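Local coordinates for exopolysaccharide biosynthesis protein (Pantoea stewartii subsp. stewartii DC283, PDB 6TGF), which probably hydrolyses exopolysaccharide of the glycan biofilm, using a parallel beta-helix fold like that of bacteriophage tailspikes, at residues Lys428-Pro433 and Gly452-Gly457; Trp459-Leu464 and Ser478-Arg483; Ile474-Arg479 and Trp492-Glu497. All coordinates share one frame; numbering follows the deposited sequence.

Contact 1 (Lys428-Pro433 and Gly452-Gly457)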
loop_
_atom_site.group_PDB
_atom_site.type_symbol
_atom_site.label_atom_id
_atom_site.label_comp_id
_atom_site.label_asym_id
_atom_site.label_seq_id
_atom_site.Cartn_x
_atom_site.Cartn_y
_atom_site.Cartn_z
ATOM N N LYS B 428 22.156 -10.861 9.996
ATOM C CA LYS B 428 21.104 -11.039 8.962
ATOM C C LYS B 428 20.175 -9.823 8.983
ATOM O O LYS B 428 19.611 -9.538 10.052
ATOM C CB LYS B 428 20.336 -12.338 9.222
ATOM C CG LYS B 428 21.203 -13.590 9.247
ATOM C CD LYS B 428 20.496 -14.828 9.751
ATOM C CE LYS B 428 21.465 -15.925 10.134
ATOM N NZ LYS B 428 20.822 -17.260 10.127
ATOM N N VAL B 429 20.029 -9.133 7.848
ATOM C CA VAL B 429 19.101 -7.972 7.691
ATOM C C VAL B 429 17.682 -8.468 7.991
ATOM O O VAL B 429 16.976 -7.799 8.768
ATOM C CB VAL B 429 19.213 -7.335 6.291
ATOM C CG1 VAL B 429 18.143 -6.278 6.051
ATOM C CG2 VAL B 429 20.597 -6.747 6.053
ATOM N N LEU B 430 17.300 -9.608 7.408
ATOM C CA LEU B 430 16.038 -10.338 7.707
ATOM C C LEU B 430 16.387 -11.704 8.306
ATOM O O LEU B 430 16.912 -12.551 7.567
ATOM C CB LEU B 430 15.217 -10.497 6.421
ATOM C CG LEU B 430 15.008 -9.230 5.593
ATOM C CD1 LEU B 430 14.203 -9.535 4.340
ATOM C CD2 LEU B 430 14.326 -8.143 6.410
ATOM N N ASN B 431 16.126 -11.893 9.601
ATOM C CA ASN B 431 16.230 -13.203 10.300
ATOM C C ASN B 431 14.805 -13.714 10.534
ATOM O O ASN B 431 14.325 -13.640 11.683
ATOM C CB ASN B 431 17.054 -13.083 11.586
ATOM C CG ASN B 431 17.325 -14.414 12.257
ATOM O OD1 ASN B 431 16.871 -15.460 11.794
ATOM N ND2 ASN B 431 18.061 -14.384 13.354
ATOM N N LEU B 432 14.157 -14.204 9.473
ATOM C CA LEU B 432 12.699 -14.502 9.445
ATOM C C LEU B 432 12.442 -15.884 8.847
ATOM O O LEU B 432 11.756 -16.005 7.835
ATOM C CB LEU B 432 12.003 -13.403 8.635
ATOM C CG LEU B 432 12.113 -11.988 9.203
ATOM C CD1 LEU B 432 11.570 -10.967 8.218
ATOM C CD2 LEU B 432 11.390 -11.873 10.535
ATOM N N PRO B 433 12.963 -16.971 9.463
ATOM C CA PRO B 433 12.611 -18.330 9.050
ATOM C C PRO B 433 11.146 -18.671 9.369
ATOM O O PRO B 433 10.607 -18.115 10.311
ATOM C CB PRO B 433 13.563 -19.221 9.865
ATOM C CG PRO B 433 13.918 -18.384 11.077
ATOM C CD PRO B 433 13.924 -16.954 10.578
ATOM N N GLY B 452 19.963 -12.215 4.562
ATOM C CA GLY B 452 19.447 -12.947 5.733
ATOM C C GLY B 452 18.767 -14.253 5.361
ATOM O O GLY B 452 19.152 -14.860 4.338
ATOM N N ASP B 453 17.789 -14.666 6.174
ATOM C CA ASP B 453 17.140 -16.002 6.121
ATOM C C ASP B 453 15.619 -15.829 6.057
ATOM O O ASP B 453 15.044 -15.306 7.030
ATOM C CB ASP B 453 17.552 -16.844 7.331
ATOM C CG ASP B 453 16.979 -18.250 7.329
ATOM O OD1 ASP B 453 16.720 -18.774 6.229
ATOM O OD2 ASP B 453 16.795 -18.806 8.429
ATOM N N ILE B 454 15.004 -16.251 4.947
ATOM C CA ILE B 454 13.523 -16.371 4.785
ATOM C C ILE B 454 13.197 -17.807 4.352
ATOM O O ILE B 454 12.208 -17.999 3.620
ATOM C CB ILE B 454 12.980 -15.312 3.801
ATOM C CG1 ILE B 454 13.559 -15.468 2.392
ATOM C CG2 ILE B 454 13.212 -13.911 4.349
ATOM C CD1 ILE B 454 12.732 -14.805 1.314
ATOM N N SER B 455 13.995 -18.778 4.812
ATOM C CA SER B 455 13.865 -20.223 4.487
ATOM C C SER B 455 12.566 -20.779 5.081
ATOM O O SER B 455 12.076 -20.208 6.078
ATOM C CB SER B 455 15.065 -20.998 4.976
ATOM O OG SER B 455 15.232 -20.842 6.378
ATOM N N ASN B 456 12.028 -21.844 4.475
ATOM C CA ASN B 456 10.821 -22.581 4.940
ATOM C C ASN B 456 9.630 -21.620 5.056
ATOM O O ASN B 456 8.728 -21.891 5.875
ATOM C CB ASN B 456 11.094 -23.302 6.265
ATOM C CG ASN B 456 11.957 -24.533 6.095
ATOM O OD1 ASN B 456 11.625 -25.422 5.316
ATOM N ND2 ASN B 456 13.057 -24.601 6.828
ATOM N N GLY B 457 9.614 -20.555 4.245
ATOM C CA GLY B 457 8.616 -19.471 4.320
ATOM C C GLY B 457 7.578 -19.566 3.218
ATOM O O GLY B 457 7.597 -20.557 2.457
HETATM O O HOH W 1 17.781 -17.823 10.631
HETATM O O HOH W 2 10.558 -17.740 6.211
#
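Leu430 and Asn431 pair with Gly452 and Asp453 as parallel beta-strands, joining two successive coils on one face of a beta-helix. The backbone ladder is short. The amide N of Asp453 binds Leu430 O at 2.7 Å. The amide N of Leu432, just past the strand, gives the next bond, to Asp453 O at 2.8 Å. Both donors lie nearly along the C=O axis. Gly452 has a phi of 122°, a region reached mainly by glycine. Gly452 CA lies 3.7 Å from Lys428 CB, beside the corner at Val429.

Asp453 and Pro433 carry the main side-chain contact. Asp453 CG is anti to the backbone N (chi1 -178°), and the side chains of Asp453 and Asn431 leave the backbone on the same side of the sheet. The ring of Pro433 crosses the aspartate at about a right angle, with Pro433 CB 3.6 Å from Asp453 OD2. The other oxygen, Asp453 OD1, takes two bonds. Ser455 OG donates to its syn lone pair at 2.6 Å, and Ser455 N comes from above the carboxylate plane at 3.1 Å. The second bond closes an Asx turn, and the pair fixes the carboxylate rotation.

One water accepts from Lys428 NZ and donates to Asn431 OD1 and Asp453 OD2. The lysine thus reaches the aspartate through water. Asn431 ND2 is held by Asp394. A second water donates to Leu432 O at 2.7 Å and also to Ser455 O, continuing the link where the strands end. On the buried side, Leu430 CB and Leu432 CB face Ile454 CG2, and both Leu432 and Ile454 also touch Trp459. The coil of Ile474 continues the ladder past Gly452. Such stacking of short strands coil on coil is characteristic of the parallel beta-helix of tailspike-like proteins.

Contact 2 (Trp459-Leu464 and Ser478-Arg483)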
loop_
_atom_site.group_PDB
_atom_site.type_symbol
_atom_site.label_atom_id
_atom_site.label_comp_id
_atom_site.label_asym_id
_atom_site.label_seq_id
_atom_site.Cartn_x
_atom_site.Cartn_y
_atom_site.Cartn_z
ATOM N N TRP B 459 6.198 -16.347 0.774
ATOM C CA TRP B 459 6.417 -14.897 0.529
ATOM C C TRP B 459 5.897 -14.498 -0.855
ATOM O O TRP B 459 6.224 -15.195 -1.834
ATOM C CB TRP B 459 7.904 -14.553 0.662
ATOM C CG TRP B 459 8.455 -14.692 2.047
ATOM C CD1 TRP B 459 9.007 -15.808 2.606
ATOM C CD2 TRP B 459 8.534 -13.662 3.049
ATOM N NE1 TRP B 459 9.415 -15.547 3.886
ATOM C CE2 TRP B 459 9.139 -14.238 4.187
ATOM C CE3 TRP B 459 8.151 -12.316 3.099
ATOM C CZ2 TRP B 459 9.369 -13.512 5.354
ATOM C CZ3 TRP B 459 8.376 -11.600 4.254
ATOM C CH2 TRP B 459 8.977 -12.192 5.367
ATOM N N ILE B 460 5.109 -13.419 -0.915
ATOM C CA ILE B 460 4.982 -12.542 -2.116
ATOM C C ILE B 460 6.124 -11.524 -2.031
ATOM O O ILE B 460 6.242 -10.864 -0.982
ATOM C CB ILE B 460 3.601 -11.856 -2.199
ATOM C CG1 ILE B 460 2.479 -12.868 -2.448
ATOM C CG2 ILE B 460 3.611 -10.760 -3.258
ATOM C CD1 ILE B 460 1.082 -12.287 -2.343
ATOM N N ILE B 461 6.944 -11.422 -3.080
ATOM C CA ILE B 461 8.111 -10.489 -3.141
ATOM C C ILE B 461 8.018 -9.670 -4.433
ATOM O O ILE B 461 8.401 -10.193 -5.495
ATOM C CB ILE B 461 9.443 -11.259 -3.021
ATOM C CG1 ILE B 461 9.442 -12.191 -1.803
ATOM C CG2 ILE B 461 10.617 -10.289 -3.001
ATOM C CD1 ILE B 461 10.728 -12.964 -1.595
ATOM N N ASP B 462 7.512 -8.437 -4.333
ATOM C CA ASP B 462 7.472 -7.441 -5.438
ATOM C C ASP B 462 8.577 -6.403 -5.218
ATOM O O ASP B 462 8.649 -5.848 -4.103
ATOM C CB ASP B 462 6.120 -6.730 -5.519
ATOM C CG ASP B 462 4.973 -7.614 -5.968
ATOM O OD1 ASP B 462 5.225 -8.587 -6.713
ATOM O OD2 ASP B 462 3.829 -7.319 -5.571
ATOM N N ALA B 463 9.390 -6.156 -6.249
ATOM C CA ALA B 463 10.383 -5.060 -6.325
ATOM C C ALA B 463 11.383 -5.160 -5.165
ATOM O O ALA B 463 11.644 -4.129 -4.512
ATOM C CB ALA B 463 9.669 -3.729 -6.335
ATOM N N LEU B 464 11.921 -6.358 -4.915
ATOM C CA LEU B 464 13.096 -6.552 -4.024
ATOM C C LEU B 464 14.361 -6.340 -4.861
ATOM O O LEU B 464 14.441 -6.911 -5.965
ATOM C CB LEU B 464 13.067 -7.950 -3.394
ATOM C CG LEU B 464 14.184 -8.246 -2.390
ATOM C CD1 LEU B 464 14.097 -7.330 -1.177
ATOM C CD2 LEU B 464 14.153 -9.702 -1.954
ATOM N N SER B 478 11.677 -22.406 0.602
ATOM C CA SER B 478 10.784 -21.230 0.767
ATOM C C SER B 478 9.851 -21.117 -0.444
ATOM O O SER B 478 10.349 -21.171 -1.584
ATOM C CB SER B 478 11.572 -19.965 0.981
ATOM O OG SER B 478 10.765 -18.974 1.599
ATOM N N ARG B 479 8.548 -20.967 -0.193
ATOM C CA ARG B 479 7.487 -20.897 -1.233
ATOM C C ARG B 479 7.364 -19.445 -1.714
ATOM O O ARG B 479 6.567 -18.688 -1.120
ATOM C CB ARG B 479 6.166 -21.432 -0.669
ATOM C CG ARG B 479 6.246 -22.851 -0.123
ATOM C CD ARG B 479 4.976 -23.256 0.601
ATOM N NE ARG B 479 4.851 -22.650 1.919
ATOM C CZ ARG B 479 3.742 -22.652 2.657
ATOM N NH1 ARG B 479 2.636 -23.225 2.211
ATOM N NH2 ARG B 479 3.744 -22.075 3.846
ATOM N N LEU B 480 8.130 -19.074 -2.744
ATOM C CA LEU B 480 8.248 -17.674 -3.236
ATOM C C LEU B 480 7.261 -17.437 -4.386
ATOM O O LEU B 480 7.028 -18.373 -5.173
ATOM C CB LEU B 480 9.689 -17.410 -3.682
ATOM C CG LEU B 480 10.774 -17.742 -2.658
ATOM C CD1 LEU B 480 12.129 -17.237 -3.131
ATOM C CD2 LEU B 480 10.443 -17.165 -1.287
ATOM N N ASN B 481 6.713 -16.221 -4.455
ATOM C CA ASN B 481 5.791 -15.739 -5.519
ATOM C C ASN B 481 6.214 -14.305 -5.872
ATOM O O ASN B 481 5.732 -13.364 -5.210
ATOM C CB ASN B 481 4.333 -15.856 -5.061
ATOM C CG ASN B 481 3.333 -15.790 -6.195
ATOM O OD1 ASN B 481 3.629 -15.268 -7.268
ATOM N ND2 ASN B 481 2.141 -16.317 -5.964
ATOM N N THR B 482 7.106 -14.145 -6.857
ATOM C CA THR B 482 7.955 -12.932 -7.014
ATOM C C THR B 482 7.675 -12.218 -8.340
ATOM O O THR B 482 7.300 -12.893 -9.318
ATOM C CB THR B 482 9.444 -13.285 -6.886
ATOM O OG1 THR B 482 9.900 -13.835 -8.122
ATOM C CG2 THR B 482 9.725 -14.263 -5.765
ATOM N N ARG B 483 7.869 -10.894 -8.353
ATOM C CA ARG B 483 7.875 -10.040 -9.572
ATOM C C ARG B 483 8.993 -8.997 -9.465
ATOM O O ARG B 483 9.172 -8.431 -8.370
ATOM C CB ARG B 483 6.535 -9.325 -9.762
ATOM C CG ARG B 483 5.366 -10.249 -10.070
ATOM C CD ARG B 483 4.127 -9.464 -10.453
ATOM N NE ARG B 483 3.704 -8.570 -9.384
ATOM C CZ ARG B 483 2.789 -7.613 -9.505
ATOM N NH1 ARG B 483 2.181 -7.405 -10.662
ATOM N NH2 ARG B 483 2.488 -6.860 -8.462
HETATM O O HOH W 3 11.081 -8.743 -6.216
#
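The strands of Trp459-Asp462 and Arg479-Arg483 form a parallel rung-to-rung pairing of the beta-helix, on a face that also meets the other subunits of the trimer. The axes of strands 459-462 and 479-483 run 4.6 Å apart, at 20° to each other. Five backbone bonds join them. Trp459 N binds Arg479 O at 3.0 Å, Ile461 N binds Asn481 O at 3.1 Å, and Ala463 N closes the ladder on Arg483 O. Asn481 N and Arg483 N bond back to Trp459 O and Ile461 O.

On one side of the sheet, Asp462 and Arg483 form a buried salt bridge. Arg483 grips side-on: NE meets Asp462 OD1 at 3.1 Å and NH2 meets Asp462 OD2 at 3.2 Å. Both oxygens lie near the guanidinium plane, yet the nitrogens stand above the carboxylate plane. The two planes are 61° apart. A bend at chi3 (-60°) turns NE out of an extended chain. Asp462 also bonds Arg483 of the second subunit, and Arg483 bonds Asp462 of the third, so the charges form a shared network. Asn481 ND2 binds Val513 O of the second subunit.

The other side is mainly apolar. Leu480 CD2 lies 4.1 Å from Trp459 CB and near Ile461 CD1. Thr482 CG2 touches Ile461 CB. Ser478 OG sits at the indole edge, 3.8 Å from Trp459 CD1, and bonds Ile454 O. Strand 438-441 flanks 459-462, and strand 511-514 continues the ladder beyond 479-483.

Contact 3 (Ile474-Arg479 and Trp492-Glu497)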
loop_
_atom_site.group_PDB
_atom_site.type_symbol
_atom_site.label_atom_id
_atom_site.label_comp_id
_atom_site.label_asym_id
_atom_site.label_seq_id
_atom_site.Cartn_x
_atom_site.Cartn_y
_atom_site.Cartn_z
ATOM N N ILE B 474 19.101 -16.344 1.948
ATOM C CA ILE B 474 18.821 -17.794 2.172
ATOM C C ILE B 474 17.301 -17.991 2.174
ATOM O O ILE B 474 16.638 -17.461 3.084
ATOM C CB ILE B 474 19.477 -18.299 3.474
ATOM C CG1 ILE B 474 20.990 -18.050 3.498
ATOM C CG2 ILE B 474 19.144 -19.765 3.711
ATOM C CD1 ILE B 474 21.770 -18.798 2.437
ATOM N N ALA B 475 16.778 -18.714 1.179
ATOM C CA ALA B 475 15.335 -18.999 0.992
ATOM C C ALA B 475 15.130 -20.500 0.749
ATOM O O ALA B 475 14.331 -20.851 -0.142
ATOM C CB ALA B 475 14.801 -18.167 -0.148
ATOM N N TRP B 476 15.814 -21.348 1.528
ATOM C CA TRP B 476 15.770 -22.831 1.406
ATOM C C TRP B 476 14.347 -23.327 1.691
ATOM O O TRP B 476 13.788 -22.932 2.732
ATOM C CB TRP B 476 16.782 -23.501 2.346
ATOM C CG TRP B 476 18.215 -23.147 2.094
ATOM C CD1 TRP B 476 18.775 -22.740 0.918
ATOM C CD2 TRP B 476 19.290 -23.205 3.049
ATOM N NE1 TRP B 476 20.117 -22.520 1.082
ATOM C CE2 TRP B 476 20.462 -22.801 2.376
ATOM C CE3 TRP B 476 19.375 -23.550 4.403
ATOM C CZ2 TRP B 476 21.701 -22.734 3.014
ATOM C CZ3 TRP B 476 20.600 -23.483 5.033
ATOM C CH2 TRP B 476 21.746 -23.079 4.345
ATOM N N HIS B 477 13.787 -24.141 0.787
ATOM C CA HIS B 477 12.427 -24.742 0.885
ATOM C C HIS B 477 11.354 -23.649 0.978
ATOM O O HIS B 477 10.227 -23.975 1.397
ATOM C CB HIS B 477 12.333 -25.689 2.093
ATOM C CG HIS B 477 13.331 -26.797 2.087
ATOM N ND1 HIS B 477 13.257 -27.857 1.204
ATOM C CD2 HIS B 477 14.413 -27.024 2.862
ATOM C CE1 HIS B 477 14.259 -28.682 1.428
ATOM N NE2 HIS B 477 14.983 -28.195 2.442
ATOM N N SER B 478 11.677 -22.406 0.602
ATOM C CA SER B 478 10.784 -21.230 0.767
ATOM C C SER B 478 9.851 -21.117 -0.444
ATOM O O SER B 478 10.349 -21.171 -1.584
ATOM C CB SER B 478 11.572 -19.965 0.981
ATOM O OG SER B 478 10.765 -18.974 1.599
ATOM N N ARG B 479 8.548 -20.967 -0.193
ATOM C CA ARG B 479 7.487 -20.897 -1.233
ATOM C C ARG B 479 7.364 -19.445 -1.714
ATOM O O ARG B 479 6.567 -18.688 -1.120
ATOM C CB ARG B 479 6.166 -21.432 -0.669
ATOM C CG ARG B 479 6.246 -22.851 -0.123
ATOM C CD ARG B 479 4.976 -23.256 0.601
ATOM N NE ARG B 479 4.851 -22.650 1.919
ATOM C CZ ARG B 479 3.742 -22.652 2.657
ATOM N NH1 ARG B 479 2.636 -23.225 2.211
ATOM N NH2 ARG B 479 3.744 -22.075 3.846
ATOM N N TRP B 492 22.299 -12.617 -5.116
ATOM C CA TRP B 492 21.295 -13.615 -5.575
ATOM C C TRP B 492 20.457 -14.142 -4.405
ATOM O O TRP B 492 20.787 -13.846 -3.241
ATOM C CB TRP B 492 21.966 -14.751 -6.363
ATOM C CG TRP B 492 22.984 -15.552 -5.608
ATOM C CD1 TRP B 492 24.187 -15.121 -5.128
ATOM C CD2 TRP B 492 22.908 -16.955 -5.294
ATOM N NE1 TRP B 492 24.853 -16.149 -4.515
ATOM C CE2 TRP B 492 24.095 -17.287 -4.603
ATOM C CE3 TRP B 492 21.952 -17.954 -5.512
ATOM C CZ2 TRP B 492 24.344 -18.577 -4.132
ATOM C CZ3 TRP B 492 22.200 -19.228 -5.048
ATOM C CH2 TRP B 492 23.380 -19.532 -4.368
ATOM N N ILE B 493 19.385 -14.869 -4.735
ATOM C CA ILE B 493 18.468 -15.548 -3.773
ATOM C C ILE B 493 18.655 -17.058 -3.938
ATOM O O ILE B 493 18.372 -17.568 -5.040
ATOM C CB ILE B 493 17.005 -15.117 -4.005
ATOM C CG1 ILE B 493 16.836 -13.597 -3.914
ATOM C CG2 ILE B 493 16.072 -15.844 -3.047
ATOM C CD1 ILE B 493 15.527 -13.086 -4.472
ATOM N N ASP B 494 19.131 -17.733 -2.888
ATOM C CA ASP B 494 19.296 -19.209 -2.844
ATOM C C ASP B 494 17.951 -19.825 -2.443
ATOM O O ASP B 494 17.648 -19.845 -1.235
ATOM C CB ASP B 494 20.433 -19.606 -1.899
ATOM C CG ASP B 494 20.815 -21.074 -1.968
ATOM O OD1 ASP B 494 20.047 -21.859 -2.551
ATOM O OD2 ASP B 494 21.884 -21.421 -1.435
ATOM N N ASN B 495 17.177 -20.297 -3.427
ATOM C CA ASN B 495 15.843 -20.926 -3.230
ATOM C C ASN B 495 15.969 -22.443 -3.428
ATOM O O ASN B 495 15.010 -23.056 -3.935
ATOM C CB ASN B 495 14.798 -20.301 -4.160
ATOM C CG ASN B 495 13.367 -20.622 -3.780
ATOM O OD1 ASN B 495 12.467 -20.509 -4.608
ATOM N ND2 ASN B 495 13.137 -21.019 -2.537
ATOM N N SER B 496 17.105 -23.022 -3.023
ATOM C CA SER B 496 17.438 -24.465 -3.177
ATOM C C SER B 496 16.777 -25.270 -2.052
ATOM O O SER B 496 15.993 -24.678 -1.286
ATOM C CB SER B 496 18.933 -24.672 -3.207
ATOM O OG SER B 496 19.511 -24.412 -1.936
ATOM N N GLU B 497 17.081 -26.569 -1.965
ATOM C CA GLU B 497 16.487 -27.511 -0.979
ATOM C C GLU B 497 17.565 -27.981 0.006
ATOM O O GLU B 497 17.606 -29.188 0.308
ATOM C CB GLU B 497 15.837 -28.680 -1.721
ATOM C CG GLU B 497 14.724 -28.246 -2.654
ATOM C CD GLU B 497 13.899 -29.384 -3.225
ATOM O OE1 GLU B 497 14.439 -30.504 -3.346
ATOM O OE2 GLU B 497 12.713 -29.150 -3.541
#
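Asp494, His477 and Trp476 carry much of this contact between two loops that follow short parallel strands. The indole NE1 of Trp476 points at Asp494 OD2 in a weak hydrogen bond of 3.3 Å. The oxygen lies at the ring edge, and ring and carboxylate planes are 82° apart. Ile474 CG2 covers the centre of one indole face. Asp494 OD1 is held from the same face of its plane by Ser496 OG, at 2.7 Å, and by Ser496 N in an Asx turn.

Glu497 packs on His477. Glu497 CA lies over one imidazole face, 3.9 Å from the ring centroid, in a CH-pi contact offset toward the rim. His477 N bonds Ser496 O at 3.1 Å, and its NE2 is tied to Gly499 O.

Asn495 bridges the type II turn Ala475-Ser478. Its CG is anti to the backbone N (chi1 -165°). ND2 donates to Ala475 O at 2.7 Å and, on a lone pair in the carbonyl plane, to Ser478 O at 3.0 Å. Ala475 O also accepts from Ser478 N, at 3.2 Å, so two donors hold it. Asn495 OD1 goes to Ser510. Ala475 N bonds Asp494 O at 2.8 Å, while Ala475 CB packs on Ile493 CG2.

The chemistry is therefore largely polar. Where the strand ladder stops, side-chain amide and carboxylate bonds join a remaining backbone bond, and they fix the shape of the two turns.

In the fold
The three contacts lie within a few neighbouring coils of one beta-helix. Their centres are about 13 Å apart for contacts 1 and 2, 10 Å for contacts 1 and 3, and 11 Å for contacts 2 and 3. Contact 1 hands over to the next coil through probable backbone bonds: Asn456 N to Trp476 O, 2.7 Å, and Gly457 O to Arg479 N, 2.8 Å. Contacts 2 and 3 share Ser478 and Arg479. Leu480 CD1 of contact 2 packs 4.1 Å from Ala475 CB of contact 3. A 1,2-ethanediol, probably from the crystallisation liquor, lies about 4 Å from the Arg479 side chain.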